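Local coordinates for protein hydroxyethylthiazole kinase (Pyrococcus horikoshii, PDB 3HPD) that probably phosphorylates the hydroxyl group of 4-methyl-5-(2-hydroxyethyl)thiazole with ATP and magnesium, a step that feeds the thiazole half of thiamine biosynthesis, at residues A31-A36 and K241-L246; V61-T66 and D92-G97; R112-L117 and F158-A163; V180-E185 and A224-Y229; A199-F204 and T215-T220. One frame throughout, in Å; residues are numbered along the deposited sequence.

Interaction 1. Residues A31-A36 and K241-L246; sequences ANALLA and KLYDWL
Ala36 meets helix 241-246 through its methyl group: CB lies 3.3 Å from the carbonyl O of Tyr243 and 3.9 Å from CB of Leu246. At this end the two backbones are only 5.5 Å apart, measured between CA of Ala36 and CA of Leu246; the two CB atoms meet between them, and the small alanine goes with the close approach. One turn back, Ala33 sits between two larger residues. Its CB is 4.0 Å from CD1 of Leu246, and its backbone N is 3.7 Å from CE1 of Tyr243, near the plane of the ring and at its edge. CB of Asn32 approaches the same ring atom obliquely, at 3.8 Å. The first torsion of Tyr243 (chi1 -56°) sets CG beside the backbone N; CD1 and CE1 are the ring atoms that reach Asn32 and Ala33. The two short helical segments run in roughly the same direction, 29° apart, with axes 8.5 Å apart at closest approach.

Further out, the hydroxyl of Tyr243 is hydrogen-bonded to His239 and to Thr29, which fixes the far end of the ring on both helices. The amide O of Asn32 turns to the backbone N of Thr191 of the second subunit, and Asp244 bonds Ser237 of that subunit. Leu246 also rests on Leu200 of helix 193-205.

No hydrogen bond crosses directly between 31-36 and 241-246. Within these segments the contact is van der Waals, with the Tyr243-Thr29 bond a polar tie beside it, while Asn32 and Asp244 serve the subunit interface.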
# COMPACT_ATOMS: atom_id res chain seq x y z
N ALA A 31 -7.23 5.85 2.06
CA ALA A 31 -7.14 6.48 3.37
C ALA A 31 -6.64 7.91 3.18
O ALA A 31 -7.18 8.85 3.77
CB ALA A 31 -6.18 5.71 4.27
N ASN A 32 -5.61 8.07 2.36
CA ASN A 32 -5.06 9.39 2.11
C ASN A 32 -6.00 10.27 1.29
O ASN A 32 -5.98 11.49 1.41
CB ASN A 32 -3.69 9.30 1.44
CG ASN A 32 -2.59 9.03 2.43
OD1 ASN A 32 -2.62 9.53 3.56
ND2 ASN A 32 -1.59 8.25 2.02
N ALA A 33 -6.82 9.65 0.44
CA ALA A 33 -7.77 10.41 -0.35
C ALA A 33 -8.80 11.00 0.62
O ALA A 33 -9.17 12.18 0.51
CB ALA A 33 -8.46 9.51 -1.38
N LEU A 34 -9.25 10.19 1.57
CA LEU A 34 -10.22 10.66 2.56
C LEU A 34 -9.63 11.77 3.43
O LEU A 34 -10.30 12.77 3.69
CB LEU A 34 -10.70 9.50 3.44
CG LEU A 34 -11.81 8.65 2.82
CD1 LEU A 34 -11.93 7.31 3.54
CD2 LEU A 34 -13.12 9.43 2.89
N LEU A 35 -8.39 11.60 3.87
CA LEU A 35 -7.76 12.63 4.71
C LEU A 35 -7.60 13.95 3.94
O LEU A 35 -7.82 15.02 4.50
CB LEU A 35 -6.40 12.16 5.21
CG LEU A 35 -6.40 11.09 6.31
CD1 LEU A 35 -4.97 10.62 6.56
CD2 LEU A 35 -7.01 11.64 7.60
N ALA A 36 -7.20 13.87 2.68
CA ALA A 36 -7.02 15.07 1.87
C ALA A 36 -8.34 15.82 1.71
O ALA A 36 -8.37 17.05 1.77
CB ALA A 36 -6.45 14.71 0.50
N LYS A 241 -0.59 14.45 -7.27
CA LYS A 241 -1.39 15.67 -7.36
C LYS A 241 -2.87 15.46 -7.09
O LYS A 241 -3.59 16.43 -6.81
CB LYS A 241 -1.19 16.32 -8.73
CG LYS A 241 0.22 16.85 -8.96
CD LYS A 241 0.51 18.07 -8.08
CE LYS A 241 1.89 18.65 -8.36
NZ LYS A 241 2.11 19.96 -7.70
N LEU A 242 -3.35 14.23 -7.18
CA LEU A 242 -4.76 13.97 -6.90
C LEU A 242 -5.07 14.33 -5.45
O LEU A 242 -6.09 14.97 -5.16
CB LEU A 242 -5.11 12.49 -7.16
CG LEU A 242 -5.08 12.03 -8.63
CD1 LEU A 242 -5.38 10.53 -8.70
CD2 LEU A 242 -6.10 12.82 -9.44
N TYR A 243 -4.19 13.93 -4.54
CA TYR A 243 -4.37 14.22 -3.12
C TYR A 243 -4.26 15.72 -2.88
O TYR A 243 -4.99 16.28 -2.06
CB TYR A 243 -3.31 13.50 -2.29
CG TYR A 243 -3.31 12.01 -2.54
CD1 TYR A 243 -4.31 11.19 -2.01
CD2 TYR A 243 -2.33 11.43 -3.34
CE1 TYR A 243 -4.33 9.82 -2.28
CE2 TYR A 243 -2.34 10.06 -3.62
CZ TYR A 243 -3.35 9.26 -3.08
OH TYR A 243 -3.36 7.91 -3.33
N ASP A 244 -3.32 16.36 -3.57
CA ASP A 244 -3.12 17.79 -3.41
C ASP A 244 -4.41 18.54 -3.72
O ASP A 244 -4.81 19.43 -2.97
CB ASP A 244 -2.02 18.30 -4.34
CG ASP A 244 -0.63 17.93 -3.86
OD1 ASP A 244 -0.52 17.26 -2.82
OD2 ASP A 244 0.34 18.30 -4.54
N TRP A 245 -5.07 18.16 -4.81
CA TRP A 245 -6.29 18.84 -5.19
C TRP A 245 -7.55 18.44 -4.44
O TRP A 245 -8.50 19.22 -4.38
CB TRP A 245 -6.47 18.77 -6.70
CG TRP A 245 -5.58 19.78 -7.34
CD1 TRP A 245 -4.35 19.56 -7.89
CD2 TRP A 245 -5.75 21.20 -7.30
NE1 TRP A 245 -3.74 20.77 -8.19
CE2 TRP A 245 -4.58 21.79 -7.84
CE3 TRP A 245 -6.78 22.04 -6.85
CZ2 TRP A 245 -4.42 23.17 -7.94
CZ3 TRP A 245 -6.62 23.42 -6.95
CH2 TRP A 245 -5.44 23.97 -7.49
N LEU A 246 -7.58 17.25 -3.86
CA LEU A 246 -8.75 16.86 -3.08
C LEU A 246 -8.74 17.76 -1.85
O LEU A 246 -9.78 18.02 -1.24
CB LEU A 246 -8.67 15.39 -2.66
CG LEU A 246 -9.04 14.41 -3.77
CD1 LEU A 246 -8.84 12.97 -3.29
CD2 LEU A 246 -10.50 14.64 -4.19

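Interaction 2. Residues V61-T66 and D92-G97; sequences VINIGT and DPVGAG
Val94 packs against the end of strand 59-63 from the loop that follows strand 89-92. Its CG2 lies 3.3 Å from OD1 of Asn63, and its CB is 3.7 Å from CA of Gly65. This is the tight part of the contact. Ile64 closes it from another direction: CG1 stands between its own backbone N and carbonyl carbon (chi1 66°) and lies 3.5 Å from the carbonyl O of Val94, while CD1 reaches CA of Pro93 at 3.8 Å.

Asn63 and Asp92 are bridged as parallel strand neighbours, their side chains side by side and pointing the same way. Asp92 N gives a nearly straight bond to Ile62 O, 2.9 Å long. The next one, from Ile64 N to Asp92 O, is weak at 3.5 Å, so the ladder frays just where both chains leave the sheet. OD1 of Asn63 accepts from Gly65 N at 2.9 Å, in the carbonyl plane, forming an Asx turn at the end of the strand; Asn23 is a second donor to the same oxygen. Asp92 OD2 makes a salt bridge with Lys118, predicted to bind ATP.

Beyond Val94 contact with 61-66 ends. Pro93 to Ala96 make a type II turn, held instead by Arg102 and Glu123, and Gly97 is exposed.

These are the C-terminal ends of adjacent parallel strands in an alpha/beta sheet, beside the predicted ATP site. Helix 193-205 packs through Cys195 on Asn63, Asp92 and Val94, whereas helices 69-85 and 100-112 cover Ile62 and Ile64, the latter helix also touching Pro93.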
# COMPACT_ATOMS: atom_id res chain seq x y z
N VAL A 61 -17.70 1.78 3.94
CA VAL A 61 -17.36 1.56 2.53
C VAL A 61 -16.84 0.13 2.38
O VAL A 61 -15.88 -0.26 3.05
CB VAL A 61 -16.28 2.56 2.05
CG1 VAL A 61 -15.83 2.21 0.62
CG2 VAL A 61 -16.84 3.98 2.09
N ILE A 62 -17.48 -0.64 1.51
CA ILE A 62 -17.09 -2.03 1.26
C ILE A 62 -16.53 -2.13 -0.16
O ILE A 62 -17.18 -1.72 -1.12
CB ILE A 62 -18.29 -2.99 1.42
CG1 ILE A 62 -18.80 -2.95 2.86
CG2 ILE A 62 -17.87 -4.41 1.04
CD1 ILE A 62 -20.09 -3.72 3.09
N ASN A 63 -15.33 -2.67 -0.27
CA ASN A 63 -14.65 -2.82 -1.56
C ASN A 63 -14.13 -4.26 -1.64
O ASN A 63 -13.27 -4.66 -0.86
CB ASN A 63 -13.49 -1.82 -1.62
CG ASN A 63 -12.78 -1.83 -2.95
OD1 ASN A 63 -12.44 -2.88 -3.47
ND2 ASN A 63 -12.54 -0.64 -3.50
N ILE A 64 -14.65 -5.02 -2.60
CA ILE A 64 -14.28 -6.44 -2.76
C ILE A 64 -13.09 -6.73 -3.67
O ILE A 64 -12.89 -7.87 -4.08
CB ILE A 64 -15.48 -7.26 -3.28
CG1 ILE A 64 -15.83 -6.81 -4.71
CG2 ILE A 64 -16.68 -7.06 -2.37
CD1 ILE A 64 -16.95 -7.62 -5.35
N GLY A 65 -12.29 -5.70 -3.98
CA GLY A 65 -11.15 -5.86 -4.87
C GLY A 65 -10.21 -7.05 -4.67
O GLY A 65 -9.72 -7.62 -5.65
N THR A 66 -9.94 -7.40 -3.42
CA THR A 66 -9.05 -8.52 -3.13
C THR A 66 -9.67 -9.42 -2.06
O THR A 66 -9.00 -9.84 -1.13
CB THR A 66 -7.68 -8.04 -2.61
OG1 THR A 66 -7.87 -7.23 -1.44
CG2 THR A 66 -6.95 -7.22 -3.68
N ASP A 92 -18.46 -1.00 -3.61
CA ASP A 92 -17.75 -0.90 -4.88
C ASP A 92 -17.48 -2.36 -5.24
O ASP A 92 -16.57 -2.99 -4.69
CB ASP A 92 -16.42 -0.15 -4.72
CG ASP A 92 -15.80 0.18 -6.06
OD1 ASP A 92 -15.96 -0.63 -7.00
OD2 ASP A 92 -15.14 1.24 -6.17
N PRO A 93 -18.27 -2.91 -6.18
CA PRO A 93 -18.18 -4.30 -6.65
C PRO A 93 -17.02 -4.55 -7.61
O PRO A 93 -17.23 -5.06 -8.72
CB PRO A 93 -19.53 -4.49 -7.33
CG PRO A 93 -19.71 -3.17 -8.02
CD PRO A 93 -19.28 -2.16 -6.95
N VAL A 94 -15.81 -4.21 -7.18
CA VAL A 94 -14.63 -4.38 -8.02
C VAL A 94 -14.51 -5.78 -8.62
O VAL A 94 -14.39 -6.77 -7.91
CB VAL A 94 -13.34 -4.08 -7.23
CG1 VAL A 94 -12.12 -4.21 -8.14
CG2 VAL A 94 -13.41 -2.67 -6.64
N GLY A 95 -14.56 -5.85 -9.95
CA GLY A 95 -14.42 -7.14 -10.60
C GLY A 95 -15.68 -7.96 -10.77
O GLY A 95 -15.61 -9.08 -11.27
N ALA A 96 -16.83 -7.43 -10.35
CA ALA A 96 -18.07 -8.16 -10.53
C ALA A 96 -18.18 -8.42 -12.04
O ALA A 96 -17.88 -7.54 -12.84
CB ALA A 96 -19.26 -7.33 -10.05
N GLY A 97 -18.58 -9.62 -12.41
CA GLY A 97 -18.68 -9.95 -13.82
C GLY A 97 -17.43 -10.66 -14.31
O GLY A 97 -17.46 -11.39 -15.31

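Interaction 3. Residues R112-L117 and F158-A163; sequences RGVDVL and FNTTVA
Phe158, just past the end of helix 144-157, touches CD2 of Leu117 with its CD2 at 4.0 Å, the leucine methyl coming obliquely to the ring. One water lies within bonding distance of its carbonyl O and of Val114 N. Asn159 takes positive phi as the C-prime residue of a Schellman motif that closes the helix, and a second water lies between its carbonyl O and Val114 O. Both waters sit where the strands have not yet paired.

Thr160 turns inward. OG1 stands anti to its backbone N (chi1 -171°), which brings it within 2.9 Å of both Val114 O and Asp115 O; two carbonyl oxygens compete for one hydroxyl proton. CG2 of Val114 lies 3.8 Å from the same OG1. At Thr161 the parallel ladder starts: its N makes a weak bond to Asp115 O, and its O accepts from Leu117 N at 2.9 Å. The CA of Val116 adds a CA-H...O contact to that oxygen. Val162 then sets CG2 4.0 Å from CB of Leu117, the two side chains lying alongside each other and pointing the same way. Ala163 N continues the ladder with a 2.9 Å bond to Leu117 O, and Ala163 goes on to pair with Gly119.

Helix 100-112 covers Leu117 and Phe158 on one face of the sheet, while on the face bearing Val116 and Thr161 lies Thr214 of helix 210-231. The strands are parallel neighbours in a three-layer alpha/beta/alpha fold, as in the ribokinase clan to which this family belongs, and continue toward Lys118 and Thr165, predicted to bind ATP.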
# COMPACT_ATOMS: atom_id res chain seq x y z
N ARG A 112 -28.96 -7.60 1.06
CA ARG A 112 -29.17 -7.12 2.41
C ARG A 112 -29.45 -5.62 2.38
O ARG A 112 -30.17 -5.10 3.23
CB ARG A 112 -27.96 -7.45 3.27
CG ARG A 112 -27.85 -8.95 3.51
CD ARG A 112 -26.58 -9.33 4.24
NE ARG A 112 -26.57 -10.75 4.62
CZ ARG A 112 -26.59 -11.76 3.76
NH1 ARG A 112 -26.61 -11.54 2.45
NH2 ARG A 112 -26.58 -13.01 4.21
N GLY A 113 -28.89 -4.93 1.38
CA GLY A 113 -29.14 -3.51 1.25
C GLY A 113 -27.98 -2.56 1.47
O GLY A 113 -27.32 -2.61 2.51
N VAL A 114 -27.73 -1.71 0.48
CA VAL A 114 -26.68 -0.71 0.55
C VAL A 114 -27.31 0.63 0.19
O VAL A 114 -28.43 0.67 -0.33
CB VAL A 114 -25.51 -1.01 -0.43
CG1 VAL A 114 -24.98 -2.41 -0.20
CG2 VAL A 114 -25.98 -0.83 -1.87
N ASP A 115 -26.60 1.72 0.45
CA ASP A 115 -27.12 3.05 0.16
C ASP A 115 -26.59 3.60 -1.15
O ASP A 115 -27.23 4.44 -1.77
CB ASP A 115 -26.78 3.98 1.32
CG ASP A 115 -27.48 3.56 2.60
OD1 ASP A 115 -28.68 3.89 2.74
OD2 ASP A 115 -26.85 2.89 3.44
N VAL A 116 -25.42 3.12 -1.56
CA VAL A 116 -24.81 3.54 -2.82
C VAL A 116 -24.07 2.36 -3.43
O VAL A 116 -23.32 1.67 -2.74
CB VAL A 116 -23.79 4.70 -2.62
CG1 VAL A 116 -23.07 4.98 -3.94
CG2 VAL A 116 -24.50 5.95 -2.15
N LEU A 117 -24.30 2.12 -4.71
CA LEU A 117 -23.61 1.06 -5.46
C LEU A 117 -22.87 1.84 -6.54
O LEU A 117 -23.47 2.57 -7.31
CB LEU A 117 -24.61 0.09 -6.10
CG LEU A 117 -24.00 -0.94 -7.07
CD1 LEU A 117 -23.04 -1.85 -6.32
CD2 LEU A 117 -25.11 -1.77 -7.71
N PHE A 158 -32.01 -2.70 -7.38
CA PHE A 158 -31.40 -2.85 -6.06
C PHE A 158 -31.89 -1.86 -5.01
O PHE A 158 -31.35 -1.80 -3.91
CB PHE A 158 -29.88 -2.77 -6.20
CG PHE A 158 -29.31 -3.83 -7.09
CD1 PHE A 158 -29.43 -5.17 -6.76
CD2 PHE A 158 -28.69 -3.49 -8.29
CE1 PHE A 158 -28.94 -6.17 -7.60
CE2 PHE A 158 -28.19 -4.47 -9.14
CZ PHE A 158 -28.32 -5.82 -8.80
N ASN A 159 -32.93 -1.09 -5.35
CA ASN A 159 -33.51 -0.11 -4.44
C ASN A 159 -32.45 0.73 -3.74
O ASN A 159 -32.41 0.82 -2.52
CB ASN A 159 -34.39 -0.82 -3.41
CG ASN A 159 -35.16 0.16 -2.54
OD1 ASN A 159 -35.72 1.14 -3.04
ND2 ASN A 159 -35.22 -0.12 -1.24
N THR A 160 -31.58 1.36 -4.53
CA THR A 160 -30.51 2.17 -3.97
C THR A 160 -30.06 3.19 -5.01
O THR A 160 -30.63 3.26 -6.10
CB THR A 160 -29.31 1.27 -3.59
OG1 THR A 160 -28.34 2.03 -2.85
CG2 THR A 160 -28.64 0.71 -4.85
N THR A 161 -29.07 3.99 -4.65
CA THR A 161 -28.53 4.97 -5.58
C THR A 161 -27.38 4.25 -6.28
O THR A 161 -26.55 3.61 -5.64
CB THR A 161 -27.99 6.22 -4.85
OG1 THR A 161 -29.09 7.04 -4.45
CG2 THR A 161 -27.06 7.02 -5.76
N VAL A 162 -27.36 4.35 -7.61
CA VAL A 162 -26.32 3.68 -8.37
C VAL A 162 -25.57 4.67 -9.24
O VAL A 162 -26.14 5.62 -9.76
CB VAL A 162 -26.91 2.58 -9.29
CG1 VAL A 162 -25.82 2.00 -10.19
CG2 VAL A 162 -27.56 1.49 -8.45
N ALA A 163 -24.27 4.43 -9.38
CA ALA A 163 -23.44 5.26 -10.22
C ALA A 163 -22.69 4.33 -11.16
O ALA A 163 -22.06 3.37 -10.73
CB ALA A 163 -22.44 6.07 -9.38
O HOH W 1 -29.20 -2.69 -2.18
O HOH W 2 -31.21 -0.64 -0.59

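Interaction 4. Residues V180-E185 and A224-Y229; sequences VYNGHE and AAEKAY
The rings of His184 and Tyr229 stack face to face, with centroids 3.7 Å apart and planes 21° from parallel. NE2 of His184 lies over the centre of the tyrosine ring, 3.1 Å above its plane, and CG of Tyr229 sits over the imidazole face, displaced toward its rim. CB of Tyr229 also covers that histidine face in a CH-pi contact. Both residues have CG anti to their backbone N (chi1 -167° for His184), which places CG of each away from that atom. At the imidazole's other nitrogen, ND1 bonds the backbone N of Leu186, fixing how the ring is rotated.

A turn earlier on the helix, Glu226 grips the loop through a single oxygen. OE2 accepts from Asn182 ND2 on its syn side and from Gly183 N by its anti lone pair, each at 2.9 Å. The amide hydrogen of Asn182 points well at its acceptor, 163° at the hydrogen. Two such donors would be expected to stabilise the carboxylate's negative charge. Asn182 is held further by Lys259 N and Tyr257 O, which tie the loop to the end of helix 251-257 and the approach to the last strand. Between the two grips, CB of Ala225 packs 4.3 Å from CA of Gly183.

The loop from strand 177-180 to helix 193-205 is thus laid on helix 210-231, near the edge of the sheet in this ribokinase-type alpha/beta fold.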
# COMPACT_ATOMS: atom_id res chain seq x y z
N VAL A 180 -22.24 13.43 -14.94
CA VAL A 180 -21.02 14.13 -14.55
C VAL A 180 -20.01 14.04 -15.68
O VAL A 180 -19.65 12.95 -16.11
CB VAL A 180 -20.41 13.50 -13.28
CG1 VAL A 180 -19.08 14.18 -12.95
CG2 VAL A 180 -21.38 13.64 -12.11
N TYR A 181 -19.55 15.20 -16.16
CA TYR A 181 -18.61 15.24 -17.27
C TYR A 181 -17.16 15.49 -16.85
O TYR A 181 -16.26 15.44 -17.70
CB TYR A 181 -19.03 16.33 -18.27
CG TYR A 181 -20.44 16.15 -18.79
CD1 TYR A 181 -20.73 15.18 -19.75
CD2 TYR A 181 -21.49 16.91 -18.28
CE1 TYR A 181 -22.03 14.98 -20.20
CE2 TYR A 181 -22.79 16.72 -18.73
CZ TYR A 181 -23.06 15.75 -19.68
OH TYR A 181 -24.35 15.56 -20.11
N ASN A 182 -16.93 15.75 -15.57
CA ASN A 182 -15.58 16.01 -15.07
C ASN A 182 -14.72 14.75 -15.04
O ASN A 182 -15.24 13.63 -14.98
CB ASN A 182 -15.63 16.61 -13.66
CG ASN A 182 -16.26 17.99 -13.64
OD1 ASN A 182 -17.35 18.18 -13.11
ND2 ASN A 182 -15.56 18.97 -14.23
N GLY A 183 -13.40 14.96 -15.07
CA GLY A 183 -12.48 13.84 -15.04
C GLY A 183 -11.38 13.96 -16.09
O GLY A 183 -11.34 14.93 -16.85
N HIS A 184 -10.49 12.98 -16.11
CA HIS A 184 -9.40 12.98 -17.09
C HIS A 184 -8.98 11.55 -17.37
O HIS A 184 -8.92 10.72 -16.46
CB HIS A 184 -8.20 13.79 -16.58
CG HIS A 184 -7.19 14.07 -17.65
ND1 HIS A 184 -6.32 13.11 -18.13
CD2 HIS A 184 -7.00 15.17 -18.42
CE1 HIS A 184 -5.64 13.61 -19.14
NE2 HIS A 184 -6.03 14.85 -19.34
N GLU A 185 -8.69 11.26 -18.63
CA GLU A 185 -8.31 9.91 -19.03
C GLU A 185 -7.07 9.33 -18.36
O GLU A 185 -6.93 8.11 -18.30
CB GLU A 185 -8.14 9.83 -20.55
CG GLU A 185 -7.27 10.91 -21.15
CD GLU A 185 -7.01 10.69 -22.63
OE1 GLU A 185 -7.96 10.28 -23.34
OE2 GLU A 185 -5.88 10.94 -23.09
N ALA A 224 -10.60 17.25 -9.37
CA ALA A 224 -9.26 17.06 -8.82
C ALA A 224 -8.38 16.42 -9.88
O ALA A 224 -7.19 16.76 -10.00
CB ALA A 224 -9.32 16.17 -7.57
N ALA A 225 -8.96 15.52 -10.66
CA ALA A 225 -8.23 14.84 -11.72
C ALA A 225 -7.80 15.84 -12.80
O ALA A 225 -6.67 15.80 -13.29
CB ALA A 225 -9.09 13.73 -12.33
N GLU A 226 -8.71 16.73 -13.18
CA GLU A 226 -8.41 17.74 -14.19
C GLU A 226 -7.30 18.67 -13.69
O GLU A 226 -6.37 18.98 -14.42
CB GLU A 226 -9.66 18.55 -14.51
CG GLU A 226 -10.72 17.76 -15.27
CD GLU A 226 -12.04 18.50 -15.39
OE1 GLU A 226 -12.01 19.72 -15.66
OE2 GLU A 226 -13.10 17.86 -15.23
N LYS A 227 -7.42 19.10 -12.43
CA LYS A 227 -6.43 19.99 -11.83
C LYS A 227 -5.08 19.32 -11.69
O LYS A 227 -4.03 19.94 -11.88
CB LYS A 227 -6.91 20.47 -10.46
CG LYS A 227 -8.18 21.32 -10.50
CD LYS A 227 -7.97 22.60 -11.29
CE LYS A 227 -6.98 23.54 -10.60
NZ LYS A 227 -6.74 24.76 -11.42
N ALA A 228 -5.09 18.03 -11.35
CA ALA A 228 -3.84 17.30 -11.19
C ALA A 228 -3.13 17.20 -12.54
O ALA A 228 -1.91 17.38 -12.62
CB ALA A 228 -4.11 15.91 -10.63
N TYR A 229 -3.88 16.92 -13.60
CA TYR A 229 -3.27 16.80 -14.91
C TYR A 229 -2.64 18.12 -15.35
O TYR A 229 -1.61 18.13 -16.03
CB TYR A 229 -4.30 16.34 -15.95
CG TYR A 229 -3.66 15.97 -17.26
CD1 TYR A 229 -2.96 14.77 -17.40
CD2 TYR A 229 -3.71 16.83 -18.36
CE1 TYR A 229 -2.31 14.44 -18.59
CE2 TYR A 229 -3.07 16.52 -19.55
CZ TYR A 229 -2.37 15.32 -19.66
OH TYR A 229 -1.73 15.01 -20.83

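Interaction 5. Residues A199-F204 and T215-T220; sequences ALTGAF and TSALVT
Helices 199-204 and 215-220 cross at 130° with axes 8.6 Å apart at closest approach, Thr201 and Ala217 forming the nearest backbone pair with CA atoms 5.3 Å apart. Ala217 is the small residue in the middle. Its CB lies 3.3 Å from OG1 of Thr201 on one side and 3.8 Å from CD2 of Phe204 on another, with Leu200 CB at the margin.

Phe204 spreads its ring over the turn that carries Ser216 and Ala217. CG is anti to its carbonyl carbon (chi1 -79°), and one ring face receives both CB of Ser216 and the backbone N of Ala217, each displaced toward the rim. The serine methylene makes a CH-pi contact, 4.0 Å from the ring centroid. At the far end of the ring, CZ comes obliquely to within 3.7 Å of OG1 of Thr220.

The hydroxyls are occupied inside their own helices. Thr220 OG1 gives its proton to Ser216 O at 2.9 Å, tilted 33° from the carbonyl plane, and Thr220 N reaches the same oxygen from the opposite face. Thr201 OG1 bonds Val197 O, and Ser216 OG bonds Lys212 O. Beyond the pair, Leu37 of helix 27-37 packs on Leu200 and Phe204, while Phe3, Ile4 and Ala7 of helix 2-14 pack on Ser216.

The contact joins consecutive helices 193-205 and 210-231 against the sheet, with the side chain of Thr201 about 5 Å from that of Lys118, predicted to bind ATP. With each hydroxyl bonded within its own helix, the joint is van der Waals and CH-pi, including the Thr201 oxygen against a methyl.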
# COMPACT_ATOMS: atom_id res chain seq x y z
N ALA A 199 -14.62 5.55 -1.72
CA ALA A 199 -14.23 5.96 -0.38
C ALA A 199 -14.69 7.39 -0.09
O ALA A 199 -15.19 7.67 1.00
CB ALA A 199 -12.72 5.84 -0.21
N LEU A 200 -14.51 8.28 -1.06
CA LEU A 200 -14.92 9.67 -0.89
C LEU A 200 -16.44 9.76 -0.75
O LEU A 200 -16.96 10.58 0.01
CB LEU A 200 -14.46 10.52 -2.08
CG LEU A 200 -12.95 10.63 -2.27
CD1 LEU A 200 -12.66 11.38 -3.56
CD2 LEU A 200 -12.32 11.34 -1.08
N THR A 201 -17.14 8.91 -1.50
CA THR A 201 -18.60 8.88 -1.45
C THR A 201 -19.02 8.55 -0.02
O THR A 201 -20.04 9.04 0.47
CB THR A 201 -19.17 7.83 -2.42
OG1 THR A 201 -18.87 8.22 -3.76
CG2 THR A 201 -20.68 7.71 -2.25
N GLY A 202 -18.23 7.71 0.65
CA GLY A 202 -18.53 7.36 2.02
C GLY A 202 -18.56 8.59 2.91
O GLY A 202 -19.38 8.70 3.82
N ALA A 203 -17.65 9.53 2.65
CA ALA A 203 -17.59 10.76 3.42
C ALA A 203 -18.80 11.64 3.11
O ALA A 203 -19.43 12.19 4.02
CB ALA A 203 -16.30 11.52 3.13
N PHE A 204 -19.13 11.77 1.83
CA PHE A 204 -20.27 12.60 1.43
C PHE A 204 -21.60 12.04 1.90
O PHE A 204 -22.48 12.80 2.32
CB PHE A 204 -20.29 12.76 -0.09
CG PHE A 204 -19.31 13.78 -0.61
CD1 PHE A 204 -19.59 15.14 -0.51
CD2 PHE A 204 -18.11 13.37 -1.19
CE1 PHE A 204 -18.68 16.09 -0.98
CE2 PHE A 204 -17.19 14.31 -1.65
CZ PHE A 204 -17.48 15.68 -1.55
N THR A 215 -23.05 12.09 -6.44
CA THR A 215 -22.82 13.06 -7.51
C THR A 215 -21.72 14.02 -7.08
O THR A 215 -20.84 14.37 -7.86
CB THR A 215 -24.11 13.88 -7.83
OG1 THR A 215 -25.15 12.99 -8.26
CG2 THR A 215 -23.83 14.89 -8.93
N SER A 216 -21.77 14.46 -5.82
CA SER A 216 -20.77 15.38 -5.30
C SER A 216 -19.38 14.76 -5.31
O SER A 216 -18.39 15.42 -5.61
CB SER A 216 -21.12 15.82 -3.88
OG SER A 216 -22.34 16.54 -3.85
N ALA A 217 -19.31 13.47 -4.97
CA ALA A 217 -18.03 12.77 -4.93
C ALA A 217 -17.41 12.68 -6.33
O ALA A 217 -16.21 12.89 -6.50
CB ALA A 217 -18.22 11.37 -4.37
N LEU A 218 -18.25 12.39 -7.32
CA LEU A 218 -17.78 12.27 -8.69
C LEU A 218 -17.32 13.60 -9.27
O LEU A 218 -16.32 13.65 -9.99
CB LEU A 218 -18.89 11.66 -9.57
CG LEU A 218 -19.10 10.16 -9.33
CD1 LEU A 218 -20.50 9.76 -9.77
CD2 LEU A 218 -18.04 9.37 -10.08
N VAL A 219 -18.03 14.67 -8.95
CA VAL A 219 -17.66 15.99 -9.45
C VAL A 219 -16.36 16.44 -8.78
O VAL A 219 -15.43 16.90 -9.44
CB VAL A 219 -18.77 17.03 -9.16
CG1 VAL A 219 -18.25 18.44 -9.38
CG2 VAL A 219 -19.96 16.75 -10.07
N THR A 220 -16.31 16.31 -7.46
CA THR A 220 -15.12 16.71 -6.71
C THR A 220 -13.88 15.95 -7.18
O THR A 220 -12.83 16.56 -7.43
CB THR A 220 -15.32 16.47 -5.20
OG1 THR A 220 -16.38 17.31 -4.73
CG2 THR A 220 -14.05 16.80 -4.43

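In the fold
Interactions 2 and 3 share the central sheet in series along the chain; their centres are 14 Å apart, and Pro93 touches Leu117. Interaction 5 comes later, nested inside the loop closed by interaction 4, and both use helix 210-231, with Val180 and Asn182 packing on Val219. Interaction 1 encloses all the others, joining an early helix to a late one 205 residues on; it touches interaction 4 through Trp245 and Lys227 and interaction 5 through Leu34 and Ala199. Interactions 1 and 3, 25 Å apart between centres, lie on opposite sides of the chain's centre. Interaction 5 touches all four others, linking the sheet that carries predicted ATP-binding residues to the helices near the subunit interface.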